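Local atomic coordinates of arylalkylamine N-Acetyltransferase like 5b (Aedes aegypti, PDB entry 4FD4), a protein that probably transfers acyl groups from coenzyme A thioesters to arylalkylamines such as serotonin and dopamine, as a member of the GNAT acetyltransferase family. Residues Val62-Ser76 / Leu143-Ser155. Sequence-based numbering, arbitrary orientation.
Sequences VVAEDSAAKKFIGVS and LGQRLLQFQMDLS
Val62 plants both of its methyls on Phe150. CG1 sits over one face of the ring, 4.0 Å from its centroid and displaced toward the rim in a CH-pi contact, while CG2 reaches the CD2 side of the ring at 3.5 Å from Phe150 CD2. With Val62 CG1 anti to the backbone N (chi1 179°), both branches lie on the same side of the ring plane, CG1 over the face and CG2 beyond its CD2-CE2 rim, and CG2 also rests against the amide carbon of Gln151, 3.7 Å from its CD. Leu147 runs past Val62 in the opposite direction and forks over the hairpin: CD2 packs 3.8 Å from Val62 CG1, and CD1 lies on the backbone of the other strand, 3.7 Å from Val75 N. The antiparallel hairpin of strands 61-66 and 71-81 thus lays one face on helix 143-158, which in the GNAT fold follows the central strand 126-134; the opposite face, with Phe72 and Val75, meets helix 17-28. Strand 71-76 runs at 33° to helix segment 143-155. A classic beta bulge pairs both Ile73 and Gly74 with Ala64, and there the Ile73 and Leu143 side chains cross at about a right angle, with CD1 of Ile73 3.6 Å from CD1 of Leu143, while Leu143 CD2 touches the Ala64 methyl. At the other end the link becomes polar. Gln151, bent at its second torsion, brings its amide to Ser76, and NE2 donates to OG (3.2 Å, 154°) nearly in the amide plane. NE2 also bonds Thr60 O and OE1 bonds Tyr127 OH, fixing which way round the buried amide lies, while Ser76 OG additionally pairs with Ile131 O.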
ATOM      1  N   VAL A  62       9.438  -5.929  -1.370  1.00 20.91           N
ATOM      2  CA  VAL A  62      10.457  -5.762  -2.392  1.00 20.55           C
ATOM      3  C   VAL A  62      11.167  -4.433  -2.171  1.00 25.33           C
ATOM      4  O   VAL A  62      10.528  -3.416  -1.911  1.00 21.27           O
ATOM      5  CB  VAL A  62       9.877  -5.760  -3.817  1.00 21.23           C
ATOM      6  CG1 VAL A  62      11.000  -5.548  -4.839  1.00 18.17           C
ATOM      7  CG2 VAL A  62       9.127  -7.049  -4.110  1.00 24.47           C
ATOM      8  N   VAL A  63      12.488  -4.444  -2.283  1.00 21.50           N
ATOM      9  CA  VAL A  63      13.255  -3.242  -2.088  1.00 25.25           C
ATOM     10  C   VAL A  63      14.058  -2.966  -3.340  1.00 23.33           C
ATOM     11  O   VAL A  63      14.427  -3.891  -4.097  1.00 22.65           O
ATOM     12  CB  VAL A  63      14.181  -3.334  -0.871  1.00 24.03           C
ATOM     13  CG1 VAL A  63      13.370  -3.321   0.433  1.00 25.01           C
ATOM     14  CG2 VAL A  63      15.041  -4.584  -0.966  1.00 24.26           C
ATOM     15  N   ALA A  64      14.267  -1.677  -3.562  1.00 24.59           N
ATOM     16  CA  ALA A  64      15.192  -1.189  -4.577  1.00 25.64           C
ATOM     17  C   ALA A  64      16.367  -0.629  -3.787  1.00 24.69           C
ATOM     18  O   ALA A  64      16.198   0.238  -2.902  1.00 27.93           O
ATOM     19  CB  ALA A  64      14.543  -0.105  -5.419  1.00 24.35           C
ATOM     20  N   GLU A  65      17.551  -1.145  -4.110  1.00 26.21           N
ATOM     21  CA  GLU A  65      18.765  -0.919  -3.341  1.00 30.42           C
ATOM     22  C   GLU A  65      19.845  -0.297  -4.228  1.00 33.92           C
ATOM     23  O   GLU A  65      20.034  -0.702  -5.376  1.00 26.86           O
ATOM     24  CB  GLU A  65      19.252  -2.273  -2.811  1.00 32.19           C
ATOM     25  CG  GLU A  65      20.531  -2.276  -1.996  1.00 41.46           C
ATOM     26  CD  GLU A  65      20.916  -3.689  -1.542  1.00 42.89           C
ATOM     27  OE1 GLU A  65      21.436  -3.842  -0.413  1.00 44.68           O
ATOM     28  OE2 GLU A  65      20.693  -4.649  -2.314  1.00 38.14           O
ATOM     29  N   ASP A  66      20.544   0.693  -3.690  1.00 32.37           N
ATOM     30  CA  ASP A  66      21.717   1.273  -4.342  1.00 38.88           C
ATOM     31  C   ASP A  66      22.929   0.521  -3.797  1.00 42.41           C
ATOM     32  O   ASP A  66      23.513   0.921  -2.790  1.00 45.06           O
ATOM     33  CB  ASP A  66      21.805   2.768  -4.009  1.00 39.96           C
ATOM     34  CG  ASP A  66      23.009   3.461  -4.656  1.00 44.87           C
ATOM     35  OD1 ASP A  66      24.028   2.792  -4.926  1.00 45.43           O
ATOM     36  OD2 ASP A  66      22.937   4.687  -4.870  1.00 44.44           O
ATOM     37  N   SER A  67      23.288  -0.582  -4.448  1.00 43.56           N
ATOM     38  CA  SER A  67      24.336  -1.462  -3.930  1.00 47.84           C
ATOM     39  C   SER A  67      25.668  -0.738  -3.731  1.00 51.46           C
ATOM     40  O   SER A  67      26.429  -1.068  -2.821  1.00 51.42           O
ATOM     41  CB  SER A  67      24.525  -2.680  -4.836  1.00 50.00           C
ATOM     42  OG  SER A  67      24.983  -2.298  -6.121  1.00 57.38           O
ATOM     43  N   ALA A  68      25.941   0.248  -4.581  1.00 50.07           N
ATOM     44  CA  ALA A  68      27.157   1.047  -4.468  1.00 52.37           C
ATOM     45  C   ALA A  68      27.168   1.899  -3.194  1.00 54.98           C
ATOM     46  O   ALA A  68      28.230   2.250  -2.683  1.00 56.96           O
ATOM     47  CB  ALA A  68      27.330   1.924  -5.697  1.00 51.96           C
ATOM     48  N   ALA A  69      25.983   2.237  -2.692  1.00 49.40           N
ATOM     49  CA  ALA A  69      25.871   3.013  -1.463  1.00 46.07           C
ATOM     50  C   ALA A  69      25.371   2.159  -0.301  1.00 46.98           C
ATOM     51  O   ALA A  69      25.223   2.653   0.821  1.00 48.68           O
ATOM     52  CB  ALA A  69      24.964   4.212  -1.672  1.00 48.04           C
ATOM     53  N   LYS A  70      25.133   0.876  -0.571  1.00 45.61           N
ATOM     54  CA  LYS A  70      24.546  -0.040   0.415  1.00 52.47           C
ATOM     55  C   LYS A  70      23.365   0.633   1.106  1.00 46.49           C
ATOM     56  O   LYS A  70      23.387   0.848   2.320  1.00 52.56           O
ATOM     57  CB  LYS A  70      25.588  -0.487   1.447  1.00 55.62           C
ATOM     58  CG  LYS A  70      25.335  -1.882   2.049  1.00 63.23           C
ATOM     59  CD  LYS A  70      24.041  -1.932   2.871  1.00 60.46           C
ATOM     60  CE  LYS A  70      23.169  -3.124   2.477  1.00 60.33           C
ATOM     61  NZ  LYS A  70      21.786  -3.003   3.023  1.00 52.38           N
ATOM     62  N   LYS A  71      22.333   0.948   0.324  1.00 45.71           N
ATOM     63  CA  LYS A  71      21.226   1.786   0.785  1.00 41.34           C
ATOM     64  C   LYS A  71      19.920   1.458   0.054  1.00 35.46           C
ATOM     65  O   LYS A  71      19.908   1.324  -1.172  1.00 32.56           O
ATOM     66  CB  LYS A  71      21.592   3.258   0.550  1.00 43.68           C
ATOM     67  CG  LYS A  71      20.453   4.254   0.713  1.00 45.45           C
ATOM     68  CD  LYS A  71      20.880   5.634   0.209  1.00 48.92           C
ATOM     69  CE  LYS A  71      19.799   6.685   0.448  1.00 49.48           C
ATOM     70  NZ  LYS A  71      20.248   8.038   0.001  1.00 45.63           N
ATOM     71  N   PHE A  72      18.822   1.332   0.796  1.00 29.99           N
ATOM     72  CA  PHE A  72      17.523   1.171   0.155  1.00 28.30           C
ATOM     73  C   PHE A  72      17.078   2.533  -0.402  1.00 28.10           C
ATOM     74  O   PHE A  72      17.301   3.576   0.220  1.00 34.01           O
ATOM     75  CB  PHE A  72      16.474   0.644   1.143  1.00 25.35           C
ATOM     76  CG  PHE A  72      16.671  -0.797   1.550  1.00 31.19           C
ATOM     77  CD1 PHE A  72      17.528  -1.635   0.841  1.00 31.11           C
ATOM     78  CD2 PHE A  72      15.977  -1.321   2.644  1.00 26.79           C
ATOM     79  CE1 PHE A  72      17.703  -2.959   1.226  1.00 29.69           C
ATOM     80  CE2 PHE A  72      16.146  -2.642   3.028  1.00 26.80           C
ATOM     81  CZ  PHE A  72      17.007  -3.464   2.326  1.00 27.25           C
ATOM     82  N   ILE A  73      16.436   2.525  -1.561  1.00 26.18           N
ATOM     83  CA  ILE A  73      15.949   3.763  -2.148  1.00 29.14           C
ATOM     84  C   ILE A  73      14.544   3.586  -2.697  1.00 27.84           C
ATOM     85  O   ILE A  73      13.966   4.506  -3.283  1.00 23.43           O
ATOM     86  CB  ILE A  73      16.870   4.247  -3.284  1.00 31.59           C
ATOM     87  CG1 ILE A  73      16.981   3.158  -4.352  1.00 29.03           C
ATOM     88  CG2 ILE A  73      18.238   4.607  -2.727  1.00 32.45           C
ATOM     89  CD1 ILE A  73      17.646   3.616  -5.627  1.00 35.85           C
ATOM     90  N   GLY A  74      13.999   2.385  -2.540  1.00 26.86           N
ATOM     91  CA  GLY A  74      12.596   2.197  -2.864  1.00 24.75           C
ATOM     92  C   GLY A  74      12.058   0.984  -2.129  1.00 21.78           C
ATOM     93  O   GLY A  74      12.835   0.111  -1.730  1.00 23.86           O
ATOM     94  N   VAL A  75      10.747   0.917  -1.954  1.00 20.74           N
ATOM     95  CA  VAL A  75      10.165  -0.248  -1.269  1.00 23.21           C
ATOM     96  C   VAL A  75       8.723  -0.436  -1.709  1.00 27.46           C
ATOM     97  O   VAL A  75       8.026   0.533  -2.022  1.00 23.80           O
ATOM     98  CB  VAL A  75      10.257  -0.102   0.267  1.00 18.60           C
ATOM     99  CG1 VAL A  75       9.536   1.180   0.714  1.00 22.70           C
ATOM    100  CG2 VAL A  75       9.669  -1.369   1.024  1.00 17.59           C
ATOM    101  N   SER A  76       8.289  -1.692  -1.781  1.00 21.27           N
ATOM    102  CA  SER A  76       6.902  -2.012  -2.078  1.00 20.15           C
ATOM    103  C   SER A  76       6.475  -3.159  -1.178  1.00 19.20           C
ATOM    104  O   SER A  76       7.166  -4.170  -1.072  1.00 20.52           O
ATOM    105  CB  SER A  76       6.702  -2.403  -3.537  1.00 24.28           C
ATOM    106  OG  SER A  76       5.335  -2.756  -3.756  1.00 24.19           O
ATOM    107  N   LEU A 143      12.105   3.531 -11.464  1.00 29.92           N
ATOM    108  CA  LEU A 143      12.059   2.820 -10.179  1.00 30.92           C
ATOM    109  C   LEU A 143      10.660   2.377  -9.776  1.00 28.18           C
ATOM    110  O   LEU A 143      10.463   1.234  -9.367  1.00 30.48           O
ATOM    111  CB  LEU A 143      12.683   3.653  -9.052  1.00 32.78           C
ATOM    112  CG  LEU A 143      14.164   3.414  -8.764  1.00 35.38           C
ATOM    113  CD1 LEU A 143      14.497   3.927  -7.364  1.00 35.88           C
ATOM    114  CD2 LEU A 143      14.508   1.928  -8.889  1.00 40.38           C
ATOM    115  N   GLY A 144       9.696   3.288  -9.866  1.00 25.24           N
ATOM    116  CA  GLY A 144       8.322   2.959  -9.532  1.00 27.27           C
ATOM    117  C   GLY A 144       7.833   1.834 -10.412  1.00 31.41           C
ATOM    118  O   GLY A 144       7.245   0.846  -9.931  1.00 25.00           O
ATOM    119  N   GLN A 145       8.086   1.965 -11.713  1.00 30.54           N
ATOM    120  CA  GLN A 145       7.605   0.957 -12.651  1.00 27.47           C
ATOM    121  C   GLN A 145       8.301  -0.373 -12.401  1.00 26.98           C
ATOM    122  O   GLN A 145       7.672  -1.424 -12.496  1.00 30.95           O
ATOM    123  CB  GLN A 145       7.777   1.403 -14.110  1.00 27.97           C
ATOM    124  CG  GLN A 145       7.311   0.355 -15.129  1.00 31.10           C
ATOM    125  CD  GLN A 145       7.522   0.782 -16.582  1.00 42.41           C
ATOM    126  OE1 GLN A 145       7.914   1.918 -16.860  1.00 35.28           O
ATOM    127  NE2 GLN A 145       7.254  -0.137 -17.514  1.00 35.31           N
ATOM    128  N   ARG A 146       9.590  -0.338 -12.071  1.00 24.93           N
ATOM    129  CA  ARG A 146      10.326  -1.583 -11.802  1.00 30.49           C
ATOM    130  C   ARG A 146       9.875  -2.272 -10.517  1.00 26.47           C
ATOM    131  O   ARG A 146       9.811  -3.507 -10.462  1.00 24.40           O
ATOM    132  CB  ARG A 146      11.833  -1.345 -11.799  1.00 29.13           C
ATOM    133  CG  ARG A 146      12.411  -1.125 -13.195  1.00 28.82           C
ATOM    134  CD  ARG A 146      13.812  -0.562 -13.108  1.00 32.16           C
ATOM    135  NE  ARG A 146      14.779  -1.531 -12.612  1.00 31.21           N
ATOM    136  CZ  ARG A 146      16.029  -1.226 -12.273  1.00 40.98           C
ATOM    137  NH1 ARG A 146      16.460   0.028 -12.385  1.00 43.59           N
ATOM    138  NH2 ARG A 146      16.845  -2.169 -11.826  1.00 36.44           N
ATOM    139  N   LEU A 147       9.548  -1.485  -9.494  1.00 26.09           N
ATOM    140  CA  LEU A 147       8.985  -2.047  -8.252  1.00 22.97           C
ATOM    141  C   LEU A 147       7.639  -2.709  -8.499  1.00 26.85           C
ATOM    142  O   LEU A 147       7.417  -3.856  -8.091  1.00 25.74           O
ATOM    143  CB  LEU A 147       8.827  -0.972  -7.179  1.00 25.93           C
ATOM    144  CG  LEU A 147      10.079  -0.603  -6.401  1.00 23.32           C
ATOM    145  CD1 LEU A 147       9.815   0.626  -5.524  1.00 27.09           C
ATOM    146  CD2 LEU A 147      10.531  -1.802  -5.556  1.00 21.77           C
ATOM    147  N   LEU A 148       6.732  -1.991  -9.162  1.00 23.80           N
ATOM    148  CA  LEU A 148       5.402  -2.535  -9.425  1.00 26.44           C
ATOM    149  C   LEU A 148       5.495  -3.749 -10.334  1.00 23.40           C
ATOM    150  O   LEU A 148       4.802  -4.742 -10.137  1.00 23.50           O
ATOM    151  CB  LEU A 148       4.503  -1.473 -10.072  1.00 26.62           C
ATOM    152  CG  LEU A 148       2.996  -1.407  -9.782  1.00 33.47           C
ATOM    153  CD1 LEU A 148       2.212  -1.042 -11.042  1.00 32.47           C
ATOM    154  CD2 LEU A 148       2.421  -2.659  -9.124  1.00 23.56           C
ATOM    155  N   GLN A 149       6.342  -3.671 -11.349  1.00 25.69           N
ATOM    156  CA  GLN A 149       6.493  -4.804 -12.259  1.00 26.25           C
ATOM    157  C   GLN A 149       7.065  -5.992 -11.510  1.00 24.68           C
ATOM    158  O   GLN A 149       6.700  -7.131 -11.776  1.00 26.42           O
ATOM    159  CB  GLN A 149       7.416  -4.477 -13.429  1.00 24.76           C
ATOM    160  CG  GLN A 149       7.541  -5.658 -14.393  1.00 25.33           C
ATOM    161  CD  GLN A 149       6.247  -5.875 -15.148  1.00 29.24           C
ATOM    162  OE1 GLN A 149       5.763  -4.966 -15.815  1.00 30.51           O
ATOM    163  NE2 GLN A 149       5.655  -7.058 -15.007  1.00 32.07           N
ATOM    164  N   PHE A 150       7.989  -5.726 -10.595  1.00 24.11           N
ATOM    165  CA  PHE A 150       8.587  -6.803  -9.822  1.00 24.11           C
ATOM    166  C   PHE A 150       7.470  -7.466  -9.007  1.00 21.55           C
ATOM    167  O   PHE A 150       7.381  -8.695  -8.963  1.00 21.47           O
ATOM    168  CB  PHE A 150       9.749  -6.285  -8.952  1.00 19.97           C
ATOM    169  CG  PHE A 150      10.549  -7.376  -8.258  1.00 22.82           C
ATOM    170  CD1 PHE A 150      11.893  -7.583  -8.567  1.00 22.60           C
ATOM    171  CD2 PHE A 150       9.957  -8.188  -7.285  1.00 21.19           C
ATOM    172  CE1 PHE A 150      12.643  -8.593  -7.930  1.00 24.18           C
ATOM    173  CE2 PHE A 150      10.701  -9.195  -6.636  1.00 20.55           C
ATOM    174  CZ  PHE A 150      12.039  -9.392  -6.955  1.00 21.12           C
ATOM    175  N   GLN A 151       6.597  -6.663  -8.399  1.00 20.80           N
ATOM    176  CA  GLN A 151       5.496  -7.235  -7.605  1.00 20.12           C
ATOM    177  C   GLN A 151       4.541  -8.054  -8.490  1.00 20.37           C
ATOM    178  O   GLN A 151       4.055  -9.115  -8.088  1.00 21.88           O
ATOM    179  CB  GLN A 151       4.747  -6.140  -6.831  1.00 19.86           C
ATOM    180  CG  GLN A 151       5.513  -5.564  -5.622  1.00 21.95           C
ATOM    181  CD  GLN A 151       5.512  -6.490  -4.403  1.00 20.51           C
ATOM    182  OE1 GLN A 151       5.364  -7.707  -4.532  1.00 22.18           O
ATOM    183  NE2 GLN A 151       5.672  -5.906  -3.208  1.00 19.52           N
ATOM    184  N   MET A 152       4.270  -7.565  -9.694  1.00 20.54           N
ATOM    185  CA  MET A 152       3.450  -8.332 -10.638  1.00 27.09           C
ATOM    186  C   MET A 152       4.084  -9.684 -10.990  1.00 24.22           C
ATOM    187  O   MET A 152       3.430 -10.719 -10.940  1.00 27.39           O
ATOM    188  CB  MET A 152       3.207  -7.534 -11.919  1.00 26.50           C
ATOM    189  CG  MET A 152       2.201  -6.404 -11.786  1.00 30.47           C
ATOM    190  SD  MET A 152       2.219  -5.314 -13.239  1.00 33.96           S
ATOM    191  CE  MET A 152       0.708  -4.380 -12.963  1.00 40.87           C
ATOM    192  N   ASP A 153       5.362  -9.655 -11.354  1.00 27.32           N
ATOM    193  CA  ASP A 153       6.088 -10.862 -11.749  1.00 26.74           C
ATOM    194  C   ASP A 153       6.137 -11.874 -10.619  1.00 26.72           C
ATOM    195  O   ASP A 153       5.947 -13.077 -10.822  1.00 24.84           O
ATOM    196  CB  ASP A 153       7.519 -10.493 -12.173  1.00 26.69           C
ATOM    197  CG  ASP A 153       7.551  -9.646 -13.431  1.00 33.16           C
ATOM    198  OD1 ASP A 153       6.520  -9.602 -14.134  1.00 34.54           O
ATOM    199  OD2 ASP A 153       8.600  -9.025 -13.717  1.00 35.69           O
ATOM    200  N   LEU A 154       6.394 -11.366  -9.418  1.00 23.89           N
ATOM    201  CA  LEU A 154       6.525 -12.194  -8.235  1.00 25.54           C
ATOM    202  C   LEU A 154       5.193 -12.841  -7.873  1.00 26.07           C
ATOM    203  O   LEU A 154       5.119 -14.055  -7.635  1.00 26.41           O
ATOM    204  CB  LEU A 154       7.030 -11.334  -7.064  1.00 23.05           C
ATOM    205  CG  LEU A 154       7.275 -12.080  -5.756  1.00 22.77           C
ATOM    206  CD1 LEU A 154       8.395 -13.115  -5.935  1.00 27.37           C
ATOM    207  CD2 LEU A 154       7.643 -11.095  -4.648  1.00 25.05           C
ATOM    208  N   SER A 155       4.136 -12.033  -7.827  1.00 26.19           N
ATOM    209  CA  SER A 155       2.826 -12.568  -7.476  1.00 24.76           C
ATOM    210  C   SER A 155       2.444 -13.621  -8.510  1.00 24.78           C
ATOM    211  O   SER A 155       1.922 -14.678  -8.160  1.00 27.00           O
ATOM    212  CB  SER A 155       1.774 -11.463  -7.379  1.00 24.41           C
ATOM    213  OG  SER A 155       1.705 -10.701  -8.569  1.00 28.32           O
TER